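Local coordinates for protein putative NAD dependent dehydrogenase (Micromonospora echinospora, PDB 6NOR) that binds NAD and probably acts as an oxidoreductase in the biosynthesis of the aminoglycoside antibiotic gentamicin, at residues A40-A45 and H315-V320; D50-V55 and D84-V89; P100-V105 and V112-P117; Q127-A132 and V137-G142. All coordinates share one frame; numbering follows the deposited sequence.

Contact 1. Residues A40-A45 and H315-V320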
loop_
_atom_site.group_PDB
_atom_site.type_symbol
_atom_site.label_atom_id
_atom_site.label_comp_id
_atom_site.label_asym_id
_atom_site.label_seq_id
_atom_site.Cartn_x
_atom_site.Cartn_y
_atom_site.Cartn_z
ATOM N N ALA A 40 18.230 -28.026 8.338
ATOM C CA ALA A 40 17.925 -29.447 8.159
ATOM C C ALA A 40 16.808 -29.636 7.146
ATOM O O ALA A 40 16.844 -30.565 6.338
ATOM C CB ALA A 40 17.531 -30.093 9.482
ATOM N N GLU A 41 15.813 -28.752 7.196
ATOM C CA GLU A 41 14.696 -28.850 6.267
ATOM C C GLU A 41 15.116 -28.408 4.877
ATOM O O GLU A 41 14.710 -29.001 3.890
ATOM C CB GLU A 41 13.504 -28.026 6.754
ATOM C CG GLU A 41 12.473 -27.781 5.678
ATOM C CD GLU A 41 11.064 -27.667 6.206
ATOM O OE1 GLU A 41 10.120 -27.822 5.395
ATOM O OE2 GLU A 41 10.899 -27.419 7.421
ATOM N N VAL A 42 15.946 -27.376 4.790
ATOM C CA VAL A 42 16.409 -26.905 3.492
ATOM C C VAL A 42 17.371 -27.908 2.865
ATOM O O VAL A 42 17.290 -28.196 1.684
ATOM C CB VAL A 42 17.087 -25.519 3.598
ATOM C CG1 VAL A 42 17.849 -25.202 2.354
ATOM C CG2 VAL A 42 16.040 -24.428 3.870
ATOM N N LEU A 43 18.273 -28.457 3.665
ATOM C CA LEU A 43 19.307 -29.329 3.121
ATOM C C LEU A 43 18.735 -30.680 2.698
ATOM O O LEU A 43 19.097 -31.183 1.646
ATOM C CB LEU A 43 20.436 -29.506 4.133
ATOM C CG LEU A 43 21.214 -28.202 4.321
ATOM C CD1 LEU A 43 22.114 -28.245 5.541
ATOM C CD2 LEU A 43 22.017 -27.901 3.069
ATOM N N THR A 44 17.826 -31.252 3.488
ATOM C CA THR A 44 17.227 -32.533 3.121
ATOM C C THR A 44 16.329 -32.438 1.887
ATOM O O THR A 44 16.037 -33.451 1.265
ATOM C CB THR A 44 16.395 -33.145 4.254
ATOM O OG1 THR A 44 15.457 -32.181 4.739
ATOM C CG2 THR A 44 17.293 -33.607 5.393
ATOM N N ALA A 45 15.889 -31.240 1.528
ATOM C CA ALA A 45 15.125 -31.087 0.293
ATOM C C ALA A 45 16.028 -31.144 -0.933
ATOM O O ALA A 45 15.547 -31.230 -2.051
ATOM C CB ALA A 45 14.327 -29.775 0.296
ATOM N N HIS A 315 18.250 -20.591 -1.391
ATOM C CA HIS A 315 19.267 -20.179 -2.355
ATOM C C HIS A 315 20.675 -20.166 -1.759
ATOM O O HIS A 315 21.627 -20.565 -2.406
ATOM C CB HIS A 315 18.925 -18.806 -2.934
ATOM C CG HIS A 315 17.739 -18.837 -3.843
ATOM N ND1 HIS A 315 16.443 -18.814 -3.373
ATOM C CD2 HIS A 315 17.654 -18.947 -5.190
ATOM C CE1 HIS A 315 15.609 -18.899 -4.395
ATOM N NE2 HIS A 315 16.318 -18.979 -5.507
ATOM N N GLN A 316 20.781 -19.709 -0.521
ATOM C CA GLN A 316 22.044 -19.728 0.199
ATOM C C GLN A 316 22.613 -21.144 0.295
ATOM O O GLN A 316 23.741 -21.396 -0.096
ATOM C CB GLN A 316 21.854 -19.152 1.590
ATOM C CG GLN A 316 23.051 -19.272 2.483
ATOM C CD GLN A 316 22.726 -18.798 3.876
ATOM O OE1 GLN A 316 23.003 -17.659 4.234
ATOM N NE2 GLN A 316 22.123 -19.669 4.666
ATOM N N ASP A 317 21.807 -22.062 0.808
ATOM C CA ASP A 317 22.258 -23.418 1.032
ATOM C C ASP A 317 22.492 -24.167 -0.268
ATOM O O ASP A 317 23.333 -25.034 -0.316
ATOM C CB ASP A 317 21.273 -24.155 1.917
ATOM C CG ASP A 317 21.318 -23.651 3.346
ATOM O OD1 ASP A 317 21.861 -22.545 3.544
ATOM O OD2 ASP A 317 20.826 -24.348 4.256
ATOM N N ARG A 318 21.799 -23.800 -1.332
ATOM C CA ARG A 318 22.075 -24.434 -2.600
ATOM C C ARG A 318 23.435 -23.987 -3.101
ATOM O O ARG A 318 24.217 -24.777 -3.594
ATOM C CB ARG A 318 21.009 -24.124 -3.641
ATOM C CG ARG A 318 21.255 -24.884 -4.942
ATOM C CD ARG A 318 20.339 -24.437 -6.057
ATOM N NE ARG A 318 18.927 -24.482 -5.679
ATOM C CZ ARG A 318 18.120 -23.423 -5.687
ATOM N NH1 ARG A 318 18.588 -22.233 -6.048
ATOM N NH2 ARG A 318 16.847 -23.551 -5.339
ATOM N N GLN A 319 23.728 -22.711 -2.954
ATOM C CA GLN A 319 25.001 -22.205 -3.413
ATOM C C GLN A 319 26.170 -22.669 -2.550
ATOM O O GLN A 319 27.277 -22.815 -3.045
ATOM C CB GLN A 319 24.958 -20.693 -3.467
ATOM C CG GLN A 319 24.094 -20.233 -4.595
ATOM C CD GLN A 319 24.271 -18.780 -4.891
ATOM O OE1 GLN A 319 25.375 -18.237 -4.778
ATOM N NE2 GLN A 319 23.180 -18.126 -5.277
ATOM N N VAL A 320 25.931 -22.898 -1.268
ATOM C CA VAL A 320 26.976 -23.442 -0.417
ATOM C C VAL A 320 27.317 -24.890 -0.806
ATOM O O VAL A 320 28.476 -25.249 -0.955
ATOM C CB VAL A 320 26.567 -23.384 1.050
ATOM C CG1 VAL A 320 27.500 -24.209 1.875
ATOM C CG2 VAL A 320 26.563 -21.930 1.529
#
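Val-42 and Leu-43 of helix 34-44 lay their methyl branches against Asp-317 of helix 313-326, their side chains crossing that of the aspartate at about a right angle. Val-42 CG1 is 3.6 Å from Asp-317 CB and just as near OD2; it is carried there because it stands opposite the backbone N about the CA-CB bond (chi1 166°). Leu-43 approaches the same carboxylate with its CG, 3.9 Å from Asp-317 OD2, while its CD2 methyl packs on the aspartate CB. The valine and leucine offer this buried carboxylate no polar partner, but each of its oxygens finds one nearby. Asp-317 OD1 accepts from Gln-316 NE2 at 3.1 Å, a nearly straight bond (169°) that lies in the amide plane of the glutamine and meets OD1 almost in line with its C-O bond. Asp-317 OD2 is hydrogen-bonded to His-39 ND1, one turn back on helix 34-44, so the polar tie between the two helices runs beside the apolar one. Further out, Val-42 rests on Tyr-313, an NAD-binding residue. Helix 34-44 follows the glycine-rich turn after the first strand, as the dinucleotide-binding helix of a Rossmann fold does, and is backed by a helix from far along the chain.

Contact 2. Residues D50-V55 and D84-V89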
loop_
_atom_site.group_PDB
_atom_site.type_symbol
_atom_site.label_atom_id
_atom_site.label_comp_id
_atom_site.label_asym_id
_atom_site.label_seq_id
_atom_site.Cartn_x
_atom_site.Cartn_y
_atom_site.Cartn_z
ATOM N N ASP A 50 22.969 -35.875 2.231
ATOM C CA ASP A 50 22.710 -36.918 3.208
ATOM C C ASP A 50 22.934 -36.383 4.626
ATOM O O ASP A 50 24.068 -36.213 5.050
ATOM C CB ASP A 50 23.613 -38.122 2.926
ATOM C CG ASP A 50 23.373 -39.273 3.877
ATOM O OD1 ASP A 50 22.287 -39.319 4.495
ATOM O OD2 ASP A 50 24.273 -40.131 4.009
ATOM N N LEU A 51 21.849 -36.089 5.340
ATOM C CA LEU A 51 21.931 -35.619 6.728
ATOM C C LEU A 51 22.234 -36.783 7.638
ATOM O O LEU A 51 21.367 -37.592 7.932
ATOM C CB LEU A 51 20.633 -34.927 7.179
ATOM C CG LEU A 51 20.660 -34.463 8.649
ATOM C CD1 LEU A 51 21.776 -33.464 8.910
ATOM C CD2 LEU A 51 19.334 -33.902 9.125
ATOM N N ARG A 52 23.475 -36.865 8.093
ATOM C CA ARG A 52 23.914 -38.015 8.878
ATOM C C ARG A 52 23.829 -37.791 10.383
ATOM O O ARG A 52 23.459 -38.695 11.134
ATOM C CB ARG A 52 25.334 -38.384 8.477
ATOM C CG ARG A 52 25.431 -38.684 6.998
ATOM C CD ARG A 52 26.807 -39.188 6.621
ATOM N NE ARG A 52 27.198 -40.380 7.368
ATOM C CZ ARG A 52 26.904 -41.623 7.000
ATOM N NH1 ARG A 52 26.211 -41.838 5.892
ATOM N NH2 ARG A 52 27.298 -42.651 7.746
ATOM N N TRP A 53 24.138 -36.576 10.821
ATOM C CA TRP A 53 24.199 -36.293 12.247
ATOM C C TRP A 53 23.525 -34.980 12.616
ATOM O O TRP A 53 23.633 -33.999 11.892
ATOM C CB TRP A 53 25.654 -36.255 12.715
ATOM C CG TRP A 53 26.397 -37.555 12.644
ATOM C CD1 TRP A 53 27.128 -38.010 11.600
ATOM C CD2 TRP A 53 26.500 -38.550 13.672
ATOM N NE1 TRP A 53 27.679 -39.229 11.902
ATOM C CE2 TRP A 53 27.303 -39.586 13.170
ATOM C CE3 TRP A 53 25.978 -38.669 14.965
ATOM C CZ2 TRP A 53 27.616 -40.728 13.915
ATOM C CZ3 TRP A 53 26.293 -39.805 15.714
ATOM C CH2 TRP A 53 27.105 -40.816 15.183
ATOM N N VAL A 54 22.817 -35.008 13.737
ATOM C CA VAL A 54 22.453 -33.843 14.509
ATOM C C VAL A 54 23.291 -33.875 15.785
ATOM O O VAL A 54 23.268 -34.861 16.518
ATOM C CB VAL A 54 20.956 -33.825 14.864
ATOM C CG1 VAL A 54 20.624 -32.625 15.714
ATOM C CG2 VAL A 54 20.122 -33.794 13.621
ATOM N N VAL A 55 24.072 -32.822 16.015
ATOM C CA VAL A 55 24.846 -32.657 17.243
ATOM C C VAL A 55 24.186 -31.594 18.091
ATOM O O VAL A 55 23.904 -30.506 17.591
ATOM C CB VAL A 55 26.301 -32.242 16.960
ATOM C CG1 VAL A 55 27.115 -32.174 18.279
ATOM C CG2 VAL A 55 26.962 -33.206 15.978
ATOM N N ASP A 84 33.619 -40.538 8.546
ATOM C CA ASP A 84 34.297 -40.097 7.335
ATOM C C ASP A 84 33.369 -39.610 6.214
ATOM O O ASP A 84 33.823 -38.936 5.295
ATOM C CB ASP A 84 35.177 -41.230 6.798
ATOM C CG ASP A 84 36.412 -41.462 7.652
ATOM O OD1 ASP A 84 36.702 -40.602 8.509
ATOM O OD2 ASP A 84 37.097 -42.495 7.468
ATOM N N THR A 85 32.091 -39.964 6.265
ATOM C CA THR A 85 31.174 -39.578 5.200
ATOM C C THR A 85 30.738 -38.114 5.347
ATOM O O THR A 85 30.331 -37.472 4.385
ATOM C CB THR A 85 29.941 -40.480 5.171
ATOM O OG1 THR A 85 30.342 -41.835 5.387
ATOM C CG2 THR A 85 29.239 -40.381 3.826
ATOM N N VAL A 86 30.850 -37.589 6.556
ATOM C CA VAL A 86 30.596 -36.182 6.798
ATOM C C VAL A 86 31.671 -35.299 6.156
ATOM O O VAL A 86 32.853 -35.424 6.448
ATOM C CB VAL A 86 30.523 -35.894 8.285
ATOM C CG1 VAL A 86 30.284 -34.418 8.510
ATOM C CG2 VAL A 86 29.410 -36.705 8.911
ATOM N N ARG A 87 31.246 -34.412 5.263
ATOM C CA ARG A 87 32.172 -33.526 4.569
ATOM C C ARG A 87 31.756 -32.068 4.742
ATOM O O ARG A 87 32.466 -31.143 4.339
ATOM C CB ARG A 87 32.234 -33.883 3.085
ATOM C CG ARG A 87 33.125 -35.094 2.765
ATOM C CD ARG A 87 32.975 -35.476 1.299
ATOM N NE ARG A 87 33.368 -34.395 0.394
ATOM C CZ ARG A 87 32.859 -34.218 -0.822
ATOM N NH1 ARG A 87 31.924 -35.048 -1.279
ATOM N NH2 ARG A 87 33.272 -33.203 -1.576
ATOM N N PHE A 88 30.594 -31.872 5.347
ATOM C CA PHE A 88 30.000 -30.566 5.417
ATOM C C PHE A 88 29.247 -30.422 6.727
ATOM O O PHE A 88 28.398 -31.232 7.062
ATOM C CB PHE A 88 29.084 -30.349 4.214
ATOM C CG PHE A 88 28.300 -29.065 4.252
ATOM C CD1 PHE A 88 28.935 -27.852 4.403
ATOM C CD2 PHE A 88 26.922 -29.083 4.127
ATOM C CE1 PHE A 88 28.214 -26.668 4.431
ATOM C CE2 PHE A 88 26.184 -27.903 4.148
ATOM C CZ PHE A 88 26.835 -26.690 4.299
ATOM N N VAL A 89 29.587 -29.388 7.477
ATOM C CA VAL A 89 29.000 -29.178 8.782
ATOM C C VAL A 89 28.338 -27.804 8.855
ATOM O O VAL A 89 28.925 -26.802 8.468
ATOM C CB VAL A 89 30.058 -29.294 9.892
ATOM C CG1 VAL A 89 29.410 -29.150 11.259
ATOM C CG2 VAL A 89 30.811 -30.615 9.768
#
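Arg-52 and Trp-53 of strand 49-55 reach Thr-85 and Val-86, where the chain enters strand 86-91, within the parallel sheet of the Rossmann fold. Strand 25-30 runs between these two strands, so they meet through side chains and not as backbone neighbours. The tightly enclosed part is apolar and buried: Val-86 CG2 sits 3.8 Å from Trp-53 CD1, approaching the indole obliquely. Strand 72-74 and helix 77-81 close round the same tryptophan, with Arg-72, Thr-74, Glu-79 and Ala-80 against it. The solvent side is no less close but is held on fewer sides, since Thr-85, which covers one face of the Arg-52 guanidinium, is exposed. Thr-85 CB stands 3.5 Å above the plane and displaced toward the rim, close to NE; its OG1 lies toward CZ and NH2, its CG2 toward CD and NH1. A bend at chi3 (57°) turns the guanidinium back over the threonine. Asp-83 joins the two parts, since its OD2 takes a salt bridge from Arg-52 NE and a hydrogen bond from Trp-53 NE1. A leucine in place of Arg-52 would probably cost Asp-50 its salt bridge, leaving it a long, weak ion pair with Arg-24, and take one donor from Asp-83. Arg-52 NH1 makes a salt bridge to Asp-50 OD2 at 3.2 Å, on the syn side but 23° out of the carboxylate plane.

Contact 3. Residues P100-V105 and V112-P117. With NAD (nicotinamide-adenine-dinucleotide), chain G.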
loop_
_atom_site.group_PDB
_atom_site.type_symbol
_atom_site.label_atom_id
_atom_site.label_comp_id
_atom_site.label_asym_id
_atom_site.label_seq_id
_atom_site.Cartn_x
_atom_site.Cartn_y
_atom_site.Cartn_z
ATOM N N PRO A 100 34.965 -21.713 18.455
ATOM C CA PRO A 100 35.581 -23.004 18.796
ATOM C C PRO A 100 35.085 -24.151 17.910
ATOM O O PRO A 100 35.874 -24.972 17.438
ATOM C CB PRO A 100 35.142 -23.252 20.241
ATOM C CG PRO A 100 34.620 -21.955 20.739
ATOM C CD PRO A 100 34.221 -21.125 19.589
ATOM N N ILE A 101 33.779 -24.200 17.691
ATOM C CA ILE A 101 33.192 -25.289 16.936
ATOM C C ILE A 101 33.656 -25.262 15.482
ATOM O O ILE A 101 34.053 -26.288 14.938
ATOM C CB ILE A 101 31.653 -25.249 17.021
ATOM C CG1 ILE A 101 31.204 -25.674 18.420
ATOM C CG2 ILE A 101 31.026 -26.173 16.006
ATOM C CD1 ILE A 101 29.688 -25.606 18.628
ATOM N N ALA A 102 33.637 -24.092 14.858
ATOM C CA ALA A 102 34.084 -23.992 13.469
ATOM C C ALA A 102 35.566 -24.232 13.331
ATOM O O ALA A 102 36.006 -24.723 12.305
ATOM C CB ALA A 102 33.733 -22.633 12.880
ATOM N N ALA A 103 36.343 -23.867 14.350
ATOM C CA ALA A 103 37.790 -24.083 14.300
ATOM C C ALA A 103 38.103 -25.580 14.333
ATOM O O ALA A 103 39.005 -26.052 13.664
ATOM C CB ALA A 103 38.482 -23.378 15.444
ATOM N N GLN A 104 37.331 -26.318 15.112
ATOM C CA GLN A 104 37.514 -27.762 15.218
ATOM C C GLN A 104 37.031 -28.495 13.950
ATOM O O GLN A 104 37.644 -29.459 13.512
ATOM C CB GLN A 104 36.783 -28.282 16.444
ATOM C CG GLN A 104 36.956 -29.755 16.697
ATOM C CD GLN A 104 36.132 -30.234 17.874
ATOM O OE1 GLN A 104 35.647 -29.429 18.683
ATOM N NE2 GLN A 104 35.962 -31.550 17.975
ATOM N N VAL A 105 35.938 -28.027 13.362
ATOM C CA VAL A 105 35.429 -28.606 12.125
ATOM C C VAL A 105 36.417 -28.403 10.989
ATOM O O VAL A 105 36.661 -29.292 10.195
ATOM C CB VAL A 105 34.069 -27.983 11.731
ATOM C CG1 VAL A 105 33.680 -28.381 10.322
ATOM C CG2 VAL A 105 32.994 -28.404 12.720
ATOM N N VAL A 112 32.407 -25.990 6.156
ATOM C CA VAL A 112 31.553 -25.519 7.224
ATOM C C VAL A 112 30.751 -24.265 6.833
ATOM O O VAL A 112 31.257 -23.344 6.213
ATOM C CB VAL A 112 32.392 -25.262 8.516
ATOM C CG1 VAL A 112 33.290 -24.073 8.360
ATOM C CG2 VAL A 112 31.490 -25.112 9.738
ATOM N N LEU A 113 29.468 -24.293 7.172
ATOM C CA LEU A 113 28.587 -23.145 7.090
ATOM C C LEU A 113 28.284 -22.714 8.508
ATOM O O LEU A 113 27.700 -23.477 9.255
ATOM C CB LEU A 113 27.295 -23.489 6.341
ATOM C CG LEU A 113 26.096 -22.540 6.434
ATOM C CD1 LEU A 113 26.481 -21.140 6.027
ATOM C CD2 LEU A 113 24.933 -23.015 5.573
ATOM N N VAL A 114 28.706 -21.506 8.871
ATOM C CA VAL A 114 28.452 -20.930 10.190
ATOM C C VAL A 114 27.354 -19.894 10.137
ATOM O O VAL A 114 27.398 -18.992 9.327
ATOM C CB VAL A 114 29.691 -20.237 10.774
ATOM C CG1 VAL A 114 29.430 -19.825 12.212
ATOM C CG2 VAL A 114 30.907 -21.141 10.667
ATOM N N GLU A 115 26.361 -20.033 10.997
ATOM C CA GLU A 115 25.338 -19.040 11.097
ATOM C C GLU A 115 25.907 -17.670 11.478
ATOM O O GLU A 115 26.963 -17.567 12.078
ATOM C CB GLU A 115 24.290 -19.457 12.111
ATOM C CG GLU A 115 23.049 -20.028 11.492
ATOM C CD GLU A 115 22.422 -19.110 10.439
ATOM O OE1 GLU A 115 22.539 -17.867 10.545
ATOM O OE2 GLU A 115 21.801 -19.646 9.506
ATOM N N LYS A 116 25.192 -16.633 11.071
ATOM C CA LYS A 116 25.326 -15.281 11.587
ATOM C C LYS A 116 25.163 -15.258 13.117
ATOM O O LYS A 116 24.317 -15.954 13.657
ATOM C CB LYS A 116 24.259 -14.395 10.928
ATOM C CG LYS A 116 23.585 -13.503 11.934
ATOM C CD LYS A 116 22.144 -13.493 11.768
ATOM C CE LYS A 116 21.402 -13.441 13.085
ATOM N NZ LYS A 116 19.940 -13.399 12.776
ATOM N N PRO A 117 25.984 -14.471 13.822
ATOM C CA PRO A 117 27.155 -13.765 13.302
ATOM C C PRO A 117 28.316 -14.732 13.207
ATOM O O PRO A 117 28.405 -15.610 14.059
ATOM C CB PRO A 117 27.410 -12.675 14.352
ATOM C CG PRO A 117 26.908 -13.261 15.617
ATOM C CD PRO A 117 25.759 -14.181 15.249
HETATM P PA NAD G . 18.351 -21.818 19.534
HETATM O O1A NAD G . 18.472 -21.408 21.022
HETATM O O2A NAD G . 16.953 -22.023 19.086
HETATM O O5B NAD G . 19.144 -23.152 19.304
HETATM C C5B NAD G . 20.474 -23.244 19.785
HETATM C C4B NAD G . 20.794 -24.762 19.839
HETATM O O4B NAD G . 22.072 -24.965 19.991
HETATM C C3B NAD G . 20.131 -25.360 21.058
HETATM O O3B NAD G . 19.487 -26.500 20.674
HETATM C C2B NAD G . 21.311 -25.683 22.015
HETATM O O2B NAD G . 20.948 -26.858 22.828
HETATM C C1B NAD G . 22.235 -25.989 21.197
HETATM N N9A NAD G . 23.572 -25.776 21.720
HETATM C C8A NAD G . 24.030 -24.850 22.586
HETATM N N7A NAD G . 25.366 -25.038 22.721
HETATM C C5A NAD G . 25.723 -26.067 21.950
HETATM C C6A NAD G . 26.924 -26.674 21.729
HETATM N N6A NAD G . 28.141 -26.342 22.281
HETATM N N1A NAD G . 27.011 -27.692 20.886
HETATM C C2A NAD G . 25.903 -28.155 20.257
HETATM N N3A NAD G . 24.708 -27.558 20.485
HETATM C C4A NAD G . 24.617 -26.518 21.321
HETATM O O3 NAD G . 19.040 -20.705 18.701
HETATM P PN NAD G . 18.863 -20.389 17.150
HETATM O O1N NAD G . 18.701 -21.598 16.288
HETATM O O2N NAD G . 17.706 -19.424 16.958
HETATM O O5D NAD G . 20.194 -19.664 16.721
HETATM C C5D NAD G . 21.373 -20.403 16.461
HETATM C C4D NAD G . 22.275 -19.594 15.507
HETATM O O4D NAD G . 21.674 -19.287 14.393
HETATM C C3D NAD G . 22.655 -18.228 16.152
HETATM O O3D NAD G . 23.911 -17.967 15.874
HETATM C C2D NAD G . 21.678 -17.226 15.501
HETATM O O2D NAD G . 22.279 -15.863 15.520
HETATM C C1D NAD G . 21.535 -17.686 14.290
HETATM N N1N NAD G . 20.265 -17.349 13.719
HETATM C C2N NAD G . 20.218 -16.978 12.380
HETATM C C3N NAD G . 19.009 -16.638 11.769
HETATM C C7N NAD G . 19.048 -16.217 10.290
HETATM O O7N NAD G . 18.073 -15.839 9.756
HETATM N N7N NAD G . 20.284 -16.259 9.587
HETATM C C4N NAD G . 17.826 -16.649 12.473
HETATM C C5N NAD G . 17.863 -17.031 13.814
HETATM C C6N NAD G . 19.093 -17.378 14.436
#
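Within the beta-alpha-beta unit of strand 86-91, helix 98-107 and strand 111-114, Ala-102 and Val-105 of the helix rest on alternate valines of the second strand. Ala-102 CB touches Val-114 CG2 at 3.9 Å, and Val-105 CG1 meets Val-112 CB at 3.8 Å. All four are buried, and the packing is purely apolar. Following the strand, the chain turns to the cofactor with Glu-115, Lys-116 and Pro-117, the Glu-Lys-Pro motif familiar from GFO/IDH/MocA oxidoreductases; the peptide bond before the proline is cis. Bent at chi2 (-54°), Glu-115 lays its CG against NAD O4D of the nicotinamide ribose and brings OE1 to the carboxamide, where NAD N7N donates at 2.9 Å with an angle of 157°. The other oxygen, OE2, is bonded to His-39 NE2. With an alanine at Glu-115, the carboxamide is likely to be freer to turn, and His-39 NE2 would lack this partner. The backbone oxygen of Lys-116 accepts from NAD O2D, a hydroxyl of the nicotinamide ribose, at 2.8 Å. Lys-116 bends at chi2 and chi3 and sets NZ over one face of the nicotinamide, 3.5 Å from NAD C3N; the same NZ makes a weak hydrogen bond to His-201.

Contact 4. Residues Q127-A132 and V137-G142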
loop_
_atom_site.group_PDB
_atom_site.type_symbol
_atom_site.label_atom_id
_atom_site.label_comp_id
_atom_site.label_asym_id
_atom_site.label_seq_id
_atom_site.Cartn_x
_atom_site.Cartn_y
_atom_site.Cartn_z
ATOM N N GLN A 127 41.183 -15.061 11.083
ATOM C CA GLN A 127 41.942 -16.274 11.384
ATOM C C GLN A 127 41.197 -17.537 11.021
ATOM O O GLN A 127 41.793 -18.509 10.560
ATOM C CB GLN A 127 42.334 -16.275 12.861
ATOM C CG GLN A 127 43.331 -15.160 13.120
ATOM C CD GLN A 127 43.516 -14.845 14.572
ATOM O OE1 GLN A 127 43.457 -15.720 15.416
ATOM N NE2 GLN A 127 43.757 -13.590 14.871
ATOM N N LEU A 128 39.892 -17.528 11.215
ATOM C CA LEU A 128 39.066 -18.633 10.757
ATOM C C LEU A 128 39.120 -18.735 9.233
ATOM O O LEU A 128 39.260 -19.810 8.662
ATOM C CB LEU A 128 37.644 -18.426 11.205
ATOM C CG LEU A 128 36.793 -19.622 11.574
ATOM C CD1 LEU A 128 37.555 -20.549 12.471
ATOM C CD2 LEU A 128 35.556 -19.099 12.286
ATOM N N ALA A 129 39.026 -17.592 8.574
ATOM C CA ALA A 129 39.100 -17.576 7.135
ATOM C C ALA A 129 40.458 -18.066 6.629
ATOM O O ALA A 129 40.519 -18.846 5.688
ATOM C CB ALA A 129 38.804 -16.198 6.620
ATOM N N ALA A 130 41.540 -17.611 7.251
ATOM C CA ALA A 130 42.873 -18.068 6.859
ATOM C C ALA A 130 43.000 -19.570 7.106
ATOM O O ALA A 130 43.596 -20.251 6.313
ATOM C CB ALA A 130 43.969 -17.311 7.610
ATOM N N ALA A 131 42.425 -20.078 8.192
ATOM C CA ALA A 131 42.526 -21.505 8.493
ATOM C C ALA A 131 41.774 -22.377 7.491
ATOM O O ALA A 131 42.236 -23.455 7.133
ATOM C CB ALA A 131 42.025 -21.791 9.901
ATOM N N ALA A 132 40.624 -21.914 7.028
ATOM C CA ALA A 132 39.847 -22.666 6.051
ATOM C C ALA A 132 40.555 -22.743 4.710
ATOM O O ALA A 132 40.583 -23.781 4.072
ATOM C CB ALA A 132 38.476 -22.046 5.878
ATOM N N VAL A 137 39.255 -25.887 2.485
ATOM C CA VAL A 137 37.811 -26.124 2.630
ATOM C C VAL A 137 37.002 -24.848 2.488
ATOM O O VAL A 137 37.531 -23.744 2.556
ATOM C CB VAL A 137 37.451 -26.761 3.988
ATOM C CG1 VAL A 137 38.064 -28.146 4.108
ATOM C CG2 VAL A 137 37.893 -25.869 5.129
ATOM N N VAL A 138 35.705 -25.008 2.274
ATOM C CA VAL A 138 34.817 -23.866 2.190
ATOM C C VAL A 138 34.417 -23.427 3.589
ATOM O O VAL A 138 34.021 -24.250 4.427
ATOM C CB VAL A 138 33.547 -24.176 1.369
ATOM C CG1 VAL A 138 32.565 -22.988 1.418
ATOM C CG2 VAL A 138 33.913 -24.536 -0.068
ATOM N N LEU A 139 34.577 -22.129 3.830
ATOM C CA LEU A 139 33.985 -21.438 4.966
ATOM C C LEU A 139 32.889 -20.515 4.429
ATOM O O LEU A 139 33.137 -19.662 3.593
ATOM C CB LEU A 139 35.027 -20.629 5.738
ATOM C CG LEU A 139 34.523 -19.653 6.822
ATOM C CD1 LEU A 139 33.762 -20.361 7.911
ATOM C CD2 LEU A 139 35.675 -18.858 7.431
ATOM N N ALA A 140 31.674 -20.699 4.911
ATOM C CA ALA A 140 30.559 -19.930 4.416
ATOM C C ALA A 140 29.819 -19.409 5.610
ATOM O O ALA A 140 29.883 -20.016 6.669
ATOM C CB ALA A 140 29.656 -20.795 3.534
ATOM N N HIS A 141 29.128 -18.283 5.462
ATOM C CA HIS A 141 28.424 -17.702 6.606
ATOM C C HIS A 141 26.958 -17.447 6.288
ATOM O O HIS A 141 26.592 -17.208 5.143
ATOM C CB HIS A 141 29.093 -16.410 7.070
ATOM C CG HIS A 141 28.991 -15.290 6.081
ATOM N ND1 HIS A 141 29.860 -15.152 5.022
ATOM C CD2 HIS A 141 28.119 -14.258 5.987
ATOM C CE1 HIS A 141 29.526 -14.088 4.314
ATOM N NE2 HIS A 141 28.470 -13.529 4.876
ATOM N N GLY A 142 26.127 -17.487 7.325
ATOM C CA GLY A 142 24.689 -17.446 7.151
ATOM C C GLY A 142 24.010 -16.101 6.968
ATOM O O GLY A 142 22.993 -15.857 7.600
#
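Ala-132 O accepts the backbone N-H of Val-137 at 3.0 Å, a nearly straight bond (166°) whose donor is tilted 26° from the carbonyl plane. It ties the last part of helix 122-134 to the chain just after the turn, where the backbone swings back toward strand 139-141. Val-137 CG2 leans over the same carbonyl, 3.6 Å from Ala-132 O, having taken the place between its own backbone N and carbonyl carbon. Beyond the turn the contact is van der Waals packing. Ala-132 CB butts on Leu-139 CB at 3.7 Å, its small side chain letting the strand come this near. Leu-139 then extends along the helix, with CG opposite the backbone N, and presses CD2 onto the helix backbone, 3.7 Å from Ala-129 CA and 3.9 Å from the carbonyl carbon of Leu-128. The axes of helix 127-132 and strand 139-141 come within 9.4 Å, at 141° between their N-to-C directions, as a helix returning to a parallel sheet. This is the second half of a beta-alpha-beta unit that begins at strand 111-114. Leu-139 also packs on Val-112 and Val-114 of that neighbouring strand, while Leu-128 reaches Ala-102 and Ile-106 of helix 98-107.

Contacts 2, 3 and 4 all reach one parallel sheet. Contact 3 adjoins both others: Val-89 O lies 2.9 Å from Leu-113 N, and Val-114 O 2.8 Å from Gly-142 N, both probable hydrogen bonds. Contacts 3 and 4, centres about 8 Å apart, are buried helix-on-strand packing of aliphatic side chains, contact 4 adding one backbone bond. Contact 2 is partly exposed and sets a guanidinium, salt-bridged to Asp-50 and Asp-83, against a threonine. Contact 1, also buried, joins two helices round a carboxylate. It leads to the cofactor, since His-39 bridges Asp-317 of contact 1 and Glu-115 of contact 3. Val-320 of contact 1 packs on Phe-88 of contact 2 and Ala-140 of contact 4.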